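Long-range contacts in DNA-dependent metalloprotease WSS1 homolog 2 (Schizosaccharomyces pombe, PDB 5JIG), which probably acts as a DNA-dependent zinc metalloendopeptidase that cleaves proteins covalently trapped on DNA, so that such crosslinks can be repaired: residues Val10-Pro15 against Leu47-Pro52; Gly1-Phe6 against Arg41-Leu46. All blocks are in the same frame, centred on the assembly; numbering follows the deposited sequence.

Contact 1: Val10-Pro15 against Leu47-Pro52; sequences VVLDYP and LSEMDP
Leu-12 lays its isobutyl group over the backbone just beyond Glu-49: CD1 lies 3.5 Å from Asp-51 CA, and CG faces the Glu-49 carbonyl oxygen. Glu-49 has CG anti to the backbone N, and the extended chain beyond it runs forward to cross Val-11 and Leu-12 obliquely. Its OE2 accepts from Leu-12 N at 2.9 Å, and the bond is nearly straight at 171°. The N-H arrives on the anti side, tilted out of the carboxylate plane. A water donates to both OE2 and Leu-12 O, so this oxygen takes two bonds, while OE1 forms a salt bridge with Arg-78. An alanine in place of Glu-49 would probably leave Leu-12 N and Arg-78 without these partners and open a gap beside the leucine. Farther on, Tyr-14 OH donates to Asp-51 OD2 at 2.6 Å, on the syn side; the two side chains cross at about a right angle, though ring and carboxylate planes differ by only 24°. Tyr-14 CE2 also meets Pro-52 CD, 3.7 Å away, tip to tip. The parallel pairing is brief: Val-10 N donates to Leu-47 O at 3.0 Å, and Glu-49 N to Val-10 O at 2.9 Å. Here strand 6-10, an outer strand of the mixed sheet, ends against strand 44-50, whose other neighbour is strand 72-76; Val-11 and Glu-49 pack on helix 17-29.

Contact 2: Gly1-Phe6 against Arg41-Leu46; sequences GSIYTF and RWTVPL. Unlike the reference sequence in segment 1-6: Gly-1 (reference Ala).
Tyr-4 and Arg-41 lie side by side and point the same way at the entry to a parallel strand pair of the WLM protease domain, one part of a longer protein; helices 17-29 and 31-40 complete a beta-alpha-beta crossover between strands 6-10 and 44-50. The phenol ring lies over Arg-41 CA in a CH-pi contact, with CB and CG of the same residue near Tyr-4 CZ: Arg-41 CA is 3.6 Å from the Tyr-4 ring centroid and 17° off the ring normal. Ile-3 CG1 covers the opposite face, over the ring centre, so that the ring is sandwiched between its own neighbour and the arginine. Farther out the arginine chain bends at chi3, and the guanidinium stands 77° from the ring plane. Arg-41 itself has positive phi and ends helix 31-40 in a Schellman motif, which turns the chain toward the sheet. Deeper in, Phe-6 and Val-44 again run alongside each other, Phe-6 CD2 touching Val-44 CB at 3.6 Å; Met-37 of helix 31-40 packs against both. Val-44 N donates to Thr-5 O at 2.9 Å, nearly straight, and Phe-6 CA approaches Val-44 O at 3.1 Å as a CA-H...O contact. Thr-43 turns its side chain to the side opposite that of Val-44. Its hydroxyl OG1 donates to Ile-3 O at 2.8 Å, from above the carbonyl plane and 53° out of it.

In the fold
Contacts 1 and 2 follow the same pair of parallel strands, 6-10 and 44-50, with contact 2 at their start and contact 1 toward their far ends; their centres are 20 Å apart. They meet in packing: Val-10 CG2 lies 3.6 Å from Leu-46 CD1, and Leu-47 CB lies 3.7 Å from Phe-6 CD2. Neither supplies a metal ligand: nickel, in the catalytic zinc site, is held by His-97 and His-101 of the HExxH motif and by His-107 beyond it. Both come near the site without touching it. Between side chains, Met-50 and Phe-6 are about 7 and 8 Å from Glu-98, the predicted active-site residue; the side chains of Met-50 and Trp-42 are about 10 and 13 Å from the nickel.

Contact 1: Val10-Pro15 against Leu47-Pro52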
ATOM      1  N   VAL A  10       3.331   2.109  10.865  1.00  6.05           N
ATOM      2  CA  VAL A  10       4.350   1.480  11.720  1.00  6.25           C
ATOM      3  C   VAL A  10       5.549   1.087  10.892  1.00  5.81           C
ATOM      4  O   VAL A  10       5.382   0.516   9.822  1.00  6.47           O
ATOM      5  CB  VAL A  10       3.796   0.242  12.471  1.00  7.98           C
ATOM      6  CG1 VAL A  10       4.906  -0.603  13.121  1.00 10.59           C
ATOM      7  CG2 VAL A  10       2.838   0.663  13.587  1.00 10.69           C
ATOM      8  N   VAL A  11       6.745   1.404  11.389  1.00  6.61           N
ATOM      9  CA  VAL A  11       7.983   1.006  10.744  1.00  7.04           C
ATOM     10  C   VAL A  11       8.797   0.189  11.716  1.00  8.20           C
ATOM     11  O   VAL A  11       8.606   0.166  12.951  1.00 10.36           O
ATOM     12  CB  VAL A  11       8.797   2.213  10.247  1.00  8.00           C
ATOM     13  CG1 VAL A  11       8.032   2.911   9.166  1.00  8.66           C
ATOM     14  CG2 VAL A  11       9.189   3.135  11.399  1.00  9.81           C
ATOM     15  N   LEU A  12       9.748  -0.556  11.135  1.00  8.44           N
ATOM     16  CA  LEU A  12      10.626  -1.431  11.898  1.00  9.67           C
ATOM     17  C   LEU A  12      11.813  -0.701  12.460  1.00  8.24           C
ATOM     18  O   LEU A  12      12.201   0.365  12.048  1.00  9.15           O
ATOM     19  CB  LEU A  12      11.004  -2.570  11.018  1.00 12.36           C
ATOM     20  CG  LEU A  12       9.731  -3.353  10.591  1.00 14.16           C
ATOM     21  CD1 LEU A  12      10.133  -4.474   9.772  1.00 18.52           C
ATOM     22  CD2 LEU A  12       8.871  -3.925  11.765  1.00 17.16           C
ATOM     23  N   ASP A  13      12.452  -1.386  13.421  1.00  9.77           N
ATOM     24  CA  ASP A  13      13.618  -0.877  14.099  1.00 11.75           C
ATOM     25  C   ASP A  13      14.885  -1.198  13.345  1.00 11.48           C
ATOM     26  O   ASP A  13      15.684  -2.042  13.778  1.00 14.75           O
ATOM     27  CB  ASP A  13      13.657  -1.414  15.494  1.00 13.76           C
ATOM     28  CG  ASP A  13      14.708  -0.816  16.352  1.00 25.11           C
ATOM     29  OD1 ASP A  13      15.103  -1.470  17.395  1.00 41.08           O
ATOM     30  OD2 ASP A  13      15.119   0.335  16.033  1.00 33.72           O
ATOM     31  N   TYR A  14      15.065  -0.549  12.216  1.00  9.60           N
ATOM     32  CA  TYR A  14      16.226  -0.670  11.365  1.00  9.39           C
ATOM     33  C   TYR A  14      16.813   0.754  11.174  1.00  8.47           C
ATOM     34  O   TYR A  14      16.161   1.754  11.410  1.00  9.38           O
ATOM     35  CB  TYR A  14      15.866  -1.249   9.976  1.00 10.50           C
ATOM     36  CG  TYR A  14      15.656  -2.731   9.986  1.00  9.81           C
ATOM     37  CD1 TYR A  14      16.717  -3.605  10.227  1.00 14.29           C
ATOM     38  CD2 TYR A  14      14.390  -3.299   9.850  1.00 13.16           C
ATOM     39  CE1 TYR A  14      16.578  -4.929  10.296  1.00 16.40           C
ATOM     40  CE2 TYR A  14      14.207  -4.624   9.907  1.00 15.29           C
ATOM     41  CZ  TYR A  14      15.260  -5.476  10.132  1.00 15.99           C
ATOM     42  OH  TYR A  14      15.061  -6.833  10.169  1.00 22.49           O
ATOM     43  N   PRO A  15      18.104   0.818  10.769  1.00  8.84           N
ATOM     44  CA  PRO A  15      18.718   2.090  10.431  1.00  8.54           C
ATOM     45  C   PRO A  15      17.851   2.869   9.422  1.00  8.30           C
ATOM     46  O   PRO A  15      17.260   2.262   8.510  1.00  8.66           O
ATOM     47  CB  PRO A  15      20.073   1.670   9.819  1.00  9.19           C
ATOM     48  CG  PRO A  15      20.350   0.395  10.497  1.00 10.06           C
ATOM     49  CD  PRO A  15      19.019  -0.301  10.537  1.00  9.85           C
ATOM     50  N   LEU A  47      -1.031   0.325   8.419  1.00  5.17           N
ATOM     51  CA  LEU A  47      -0.129   0.084   7.298  1.00  5.07           C
ATOM     52  C   LEU A  47       1.257  -0.008   7.917  1.00  5.00           C
ATOM     53  O   LEU A  47       1.729   0.949   8.582  1.00  5.52           O
ATOM     54  CB  LEU A  47      -0.165   1.224   6.299  1.00  5.03           C
ATOM     55  CG  LEU A  47       0.779   1.123   5.102  1.00  5.89           C
ATOM     56  CD1 LEU A  47       0.443  -0.100   4.253  1.00  6.50           C
ATOM     57  CD2 LEU A  47       0.731   2.379   4.271  1.00  6.57           C
ATOM     58  N   SER A  48       1.935  -1.145   7.764  1.00  5.15           N
ATOM     59  CA  SER A  48       3.238  -1.385   8.365  0.50  5.37           C
ATOM     60  C   SER A  48       4.272  -1.749   7.318  1.00  5.75           C
ATOM     61  O   SER A  48       3.974  -2.288   6.252  1.00  6.39           O
ATOM     62  CB  SER A  48       3.235  -2.535   9.354  0.50  6.20           C
ATOM     63  OG  SER A  48       2.332  -2.326  10.473  0.50  5.55           O
ATOM     64  N   GLU A  49       5.512  -1.507   7.699  1.00  7.13           N
ATOM     65  CA  GLU A  49       6.661  -2.049   6.970  1.00  6.68           C
ATOM     66  C   GLU A  49       6.838  -3.491   7.308  1.00  7.70           C
ATOM     67  O   GLU A  49       6.890  -3.894   8.474  1.00  9.05           O
ATOM     68  CB  GLU A  49       7.899  -1.276   7.453  1.00  6.52           C
ATOM     69  CG  GLU A  49       9.151  -1.756   6.769  1.00  6.58           C
ATOM     70  CD  GLU A  49      10.424  -1.055   7.239  1.00  7.12           C
ATOM     71  OE1 GLU A  49      11.437  -1.229   6.548  1.00  8.50           O
ATOM     72  OE2 GLU A  49      10.350  -0.348   8.277  1.00  8.30           O
ATOM     73  N   MET A  50       6.939  -4.317   6.256  1.00  8.08           N
ATOM     74  CA  MET A  50       7.153  -5.709   6.317  1.00  9.33           C
ATOM     75  C   MET A  50       8.654  -5.958   6.563  1.00 10.59           C
ATOM     76  O   MET A  50       9.529  -5.305   5.981  1.00 11.46           O
ATOM     77  CB  MET A  50       6.740  -6.359   5.010  1.00 10.19           C
ATOM     78  CG  MET A  50       6.608  -7.824   4.923  1.00 11.23           C
ATOM     79  SD  MET A  50       5.906  -8.254   3.288  1.00 12.86           S
ATOM     80  CE  MET A  50       6.135 -10.040   3.373  1.00 14.34           C
ATOM     81  N   ASP A  51       8.968  -6.945   7.375  1.00 12.00           N
ATOM     82  CA  ASP A  51      10.365  -7.246   7.676  1.00 14.48           C
ATOM     83  C   ASP A  51      11.058  -7.617   6.360  1.00 19.05           C
ATOM     84  O   ASP A  51      10.531  -8.429   5.588  1.00 20.34           O
ATOM     85  CB  ASP A  51      10.422  -8.252   8.774  1.00 23.26           C
ATOM     86  CG  ASP A  51      11.884  -8.464   9.338  1.00 23.36           C
ATOM     87  OD1 ASP A  51      12.086  -9.508   9.938  1.00 39.67           O
ATOM     88  OD2 ASP A  51      12.822  -7.708   9.184  1.00 28.43           O
ATOM     89  N   PRO A  52      12.285  -7.103   6.088  1.00 20.00           N
ATOM     90  CA  PRO A  52      12.967  -7.553   4.869  1.00 23.56           C
ATOM     91  C   PRO A  52      13.654  -8.902   5.085  1.00 27.87           C
ATOM     92  O   PRO A  52      13.931  -9.292   6.270  1.00 29.90           O
ATOM     93  CB  PRO A  52      14.006  -6.479   4.635  1.00 22.57           C
ATOM     94  CG  PRO A  52      14.235  -5.836   5.929  1.00 21.71           C
ATOM     95  CD  PRO A  52      12.895  -5.895   6.632  1.00 21.05           C
TER
HETATM   96  O   HOH W   1      12.392   1.010   9.344  1.00  9.38           O

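Contact 2: Gly1-Phe6 against Arg41-Leu46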
ATOM      1  N   GLY A   1     -10.489  15.681   6.344  1.00 23.15           N
ATOM      2  CA  GLY A   1     -10.033  14.713   5.393  1.00 17.78           C
ATOM      3  C   GLY A   1     -10.897  13.499   5.436  1.00 13.41           C
ATOM      4  O   GLY A   1     -11.678  13.317   6.287  1.00 15.47           O
ATOM      5  N   SER A   2     -10.710  12.657   4.448  1.00 13.67           N
ATOM      6  CA  SER A   2     -11.458  11.434   4.308  1.00 12.39           C
ATOM      7  C   SER A   2     -11.193  10.381   5.390  1.00  9.84           C
ATOM      8  O   SER A   2     -10.060  10.252   5.816  1.00 11.30           O
ATOM      9  CB  SER A   2     -10.947  10.806   2.976  1.00 14.20           C
ATOM     10  OG  SER A   2     -11.584   9.717   2.747  1.00 12.92           O
ATOM     11  N   ILE A   3     -12.187   9.579   5.760  1.00  9.01           N
ATOM     12  CA  ILE A   3     -11.974   8.440   6.619  1.00  8.37           C
ATOM     13  C   ILE A   3     -11.336   7.269   5.872  1.00  7.67           C
ATOM     14  O   ILE A   3     -10.925   6.282   6.509  1.00  8.30           O
ATOM     15  CB  ILE A   3     -13.280   7.925   7.287  1.00  9.26           C
ATOM     16  CG1 ILE A   3     -14.276   7.349   6.305  1.00  9.81           C
ATOM     17  CG2 ILE A   3     -13.864   9.023   8.141  1.00  9.62           C
ATOM     18  CD1 ILE A   3     -15.513   6.756   6.932  1.00 12.24           C
ATOM     19  N   TYR A   4     -11.284   7.346   4.527  1.00  7.36           N
ATOM     20  CA  TYR A   4     -10.788   6.271   3.711  1.00  7.79           C
ATOM     21  C   TYR A   4      -9.280   6.440   3.528  1.00  8.17           C
ATOM     22  O   TYR A   4      -8.800   6.941   2.509  1.00 10.11           O
ATOM     23  CB  TYR A   4     -11.556   6.210   2.375  1.00  7.81           C
ATOM     24  CG  TYR A   4     -13.057   6.080   2.622  1.00  8.80           C
ATOM     25  CD1 TYR A   4     -13.949   6.973   2.083  1.00 10.13           C
ATOM     26  CD2 TYR A   4     -13.548   5.003   3.347  1.00 10.24           C
ATOM     27  CE1 TYR A   4     -15.328   6.866   2.312  1.00 11.51           C
ATOM     28  CE2 TYR A   4     -14.913   4.894   3.573  1.00 11.29           C
ATOM     29  CZ  TYR A   4     -15.772   5.789   3.045  1.00 11.92           C
ATOM     30  OH  TYR A   4     -17.135   5.634   3.275  1.00 14.60           O
ATOM     31  N   THR A   5      -8.575   5.987   4.533  1.00  7.16           N
ATOM     32  CA  THR A   5      -7.133   6.152   4.630  1.00  6.96           C
ATOM     33  C   THR A   5      -6.560   5.022   5.492  1.00  6.41           C
ATOM     34  O   THR A   5      -7.255   4.107   5.891  1.00  7.32           O
ATOM     35  CB  THR A   5      -6.827   7.553   5.180  1.00  9.49           C
ATOM     36  OG1 THR A   5      -5.422   7.812   5.003  1.00 11.88           O
ATOM     37  CG2 THR A   5      -7.239   7.714   6.624  1.00 11.19           C
ATOM     38  N   PHE A   6      -5.250   5.137   5.763  1.00  6.43           N
ATOM     39  CA  PHE A   6      -4.525   4.251   6.674  1.00  5.59           C
ATOM     40  C   PHE A   6      -4.449   4.984   8.033  1.00  6.04           C
ATOM     41  O   PHE A   6      -3.863   6.049   8.101  1.00  7.67           O
ATOM     42  CB  PHE A   6      -3.129   3.970   6.155  1.00  6.12           C
ATOM     43  CG  PHE A   6      -3.126   3.331   4.791  1.00  6.33           C
ATOM     44  CD1 PHE A   6      -2.953   4.109   3.674  1.00  8.18           C
ATOM     45  CD2 PHE A   6      -3.366   1.992   4.629  1.00  6.08           C
ATOM     46  CE1 PHE A   6      -2.980   3.541   2.400  1.00  9.15           C
ATOM     47  CE2 PHE A   6      -3.377   1.413   3.365  1.00  7.62           C
ATOM     48  CZ  PHE A   6      -3.219   2.200   2.250  1.00  8.69           C
ATOM     49  N   ARG A  41     -14.192   2.987  -0.917  1.00  8.72           N
ATOM     50  CA  ARG A  41     -14.605   3.129   0.503  1.00  8.90           C
ATOM     51  C   ARG A  41     -13.827   2.191   1.420  1.00  8.20           C
ATOM     52  O   ARG A  41     -14.393   1.429   2.167  1.00 10.05           O
ATOM     53  CB  ARG A  41     -16.106   3.017   0.629  1.00  9.66           C
ATOM     54  CG  ARG A  41     -16.832   4.113  -0.052  1.00 10.39           C
ATOM     55  CD  ARG A  41     -18.339   4.048  -0.017  1.00 13.57           C
ATOM     56  NE  ARG A  41     -18.877   3.865   1.297  1.00 17.97           N
ATOM     57  CZ  ARG A  41     -19.428   2.749   1.786  1.00 33.50           C
ATOM     58  NH1 ARG A  41     -19.909   2.774   3.027  1.00 38.24           N
ATOM     59  NH2 ARG A  41     -19.485   1.607   1.084  1.00 36.68           N
ATOM     60  N   TRP A  42     -12.501   2.294   1.375  1.00  7.90           N
ATOM     61  CA  TRP A  42     -11.611   1.483   2.210  1.00  8.09           C
ATOM     62  C   TRP A  42     -10.960   2.303   3.270  1.00  8.24           C
ATOM     63  O   TRP A  42     -10.301   3.317   3.003  1.00  9.33           O
ATOM     64  CB  TRP A  42     -10.532   0.862   1.335  1.00  8.63           C
ATOM     65  CG  TRP A  42     -11.009  -0.204   0.439  1.00  8.98           C
ATOM     66  CD1 TRP A  42     -12.037  -1.049   0.662  1.00  9.61           C
ATOM     67  CD2 TRP A  42     -10.493  -0.538  -0.831  1.00  9.06           C
ATOM     68  NE1 TRP A  42     -12.180  -1.928  -0.406  1.00 10.01           N
ATOM     69  CE2 TRP A  42     -11.226  -1.623  -1.322  1.00  9.70           C
ATOM     70  CE3 TRP A  42      -9.465  -0.001  -1.634  1.00 10.55           C
ATOM     71  CZ2 TRP A  42     -10.976  -2.189  -2.596  1.00 10.52           C
ATOM     72  CZ3 TRP A  42      -9.247  -0.558  -2.881  1.00 12.29           C
ATOM     73  CH2 TRP A  42      -9.943  -1.660  -3.298  1.00 12.33           C
ATOM     74  N   THR A  43     -11.140   1.841   4.539  1.00  8.70           N
ATOM     75  CA  THR A  43     -10.390   2.298   5.683  1.00  8.57           C
ATOM     76  C   THR A  43      -9.537   1.163   6.169  1.00  8.08           C
ATOM     77  O   THR A  43     -10.041   0.049   6.395  1.00 10.51           O
ATOM     78  CB  THR A  43     -11.304   2.757   6.810  1.00  9.91           C
ATOM     79  OG1 THR A  43     -12.177   3.816   6.369  1.00 10.19           O
ATOM     80  CG2 THR A  43     -10.511   3.119   8.025  1.00 10.03           C
ATOM     81  N   VAL A  44      -8.240   1.367   6.248  1.00  6.76           N
ATOM     82  CA  VAL A  44      -7.289   0.323   6.683  1.00  6.76           C
ATOM     83  C   VAL A  44      -6.681   0.804   7.994  1.00  6.25           C
ATOM     84  O   VAL A  44      -5.972   1.815   8.048  1.00  6.89           O
ATOM     85  CB  VAL A  44      -6.221   0.084   5.599  1.00  6.84           C
ATOM     86  CG1 VAL A  44      -5.142  -0.849   6.107  1.00  7.59           C
ATOM     87  CG2 VAL A  44      -6.882  -0.465   4.349  1.00  7.81           C
ATOM     88  N   PRO A  45      -6.942   0.088   9.092  1.00  6.02           N
ATOM     89  CA  PRO A  45      -6.451   0.593  10.382  1.00  6.27           C
ATOM     90  C   PRO A  45      -4.939   0.753  10.489  1.00  6.03           C
ATOM     91  O   PRO A  45      -4.465   1.685  11.145  1.00  6.74           O
ATOM     92  CB  PRO A  45      -6.974  -0.453  11.390  1.00  7.46           C
ATOM     93  CG  PRO A  45      -8.276  -0.890  10.780  1.00  8.44           C
ATOM     94  CD  PRO A  45      -7.997  -0.940   9.280  1.00  7.04           C
ATOM     95  N   LEU A  46      -4.192  -0.156   9.873  1.00  5.36           N
ATOM     96  CA  LEU A  46      -2.759  -0.170  10.053  1.00  5.41           C
ATOM     97  C   LEU A  46      -2.055  -0.468   8.752  1.00  4.88           C
ATOM     98  O   LEU A  46      -2.414  -1.442   8.041  1.00  5.46           O
ATOM     99  CB  LEU A  46      -2.384  -1.257  11.080  1.00  6.08           C
ATOM    100  CG  LEU A  46      -0.911  -1.409  11.475  1.00  8.78           C
ATOM    101  CD1 LEU A  46      -0.324  -0.135  12.010  1.00 10.63           C
ATOM    102  CD2 LEU A  46      -0.754  -2.559  12.463  1.00  9.36           C
TER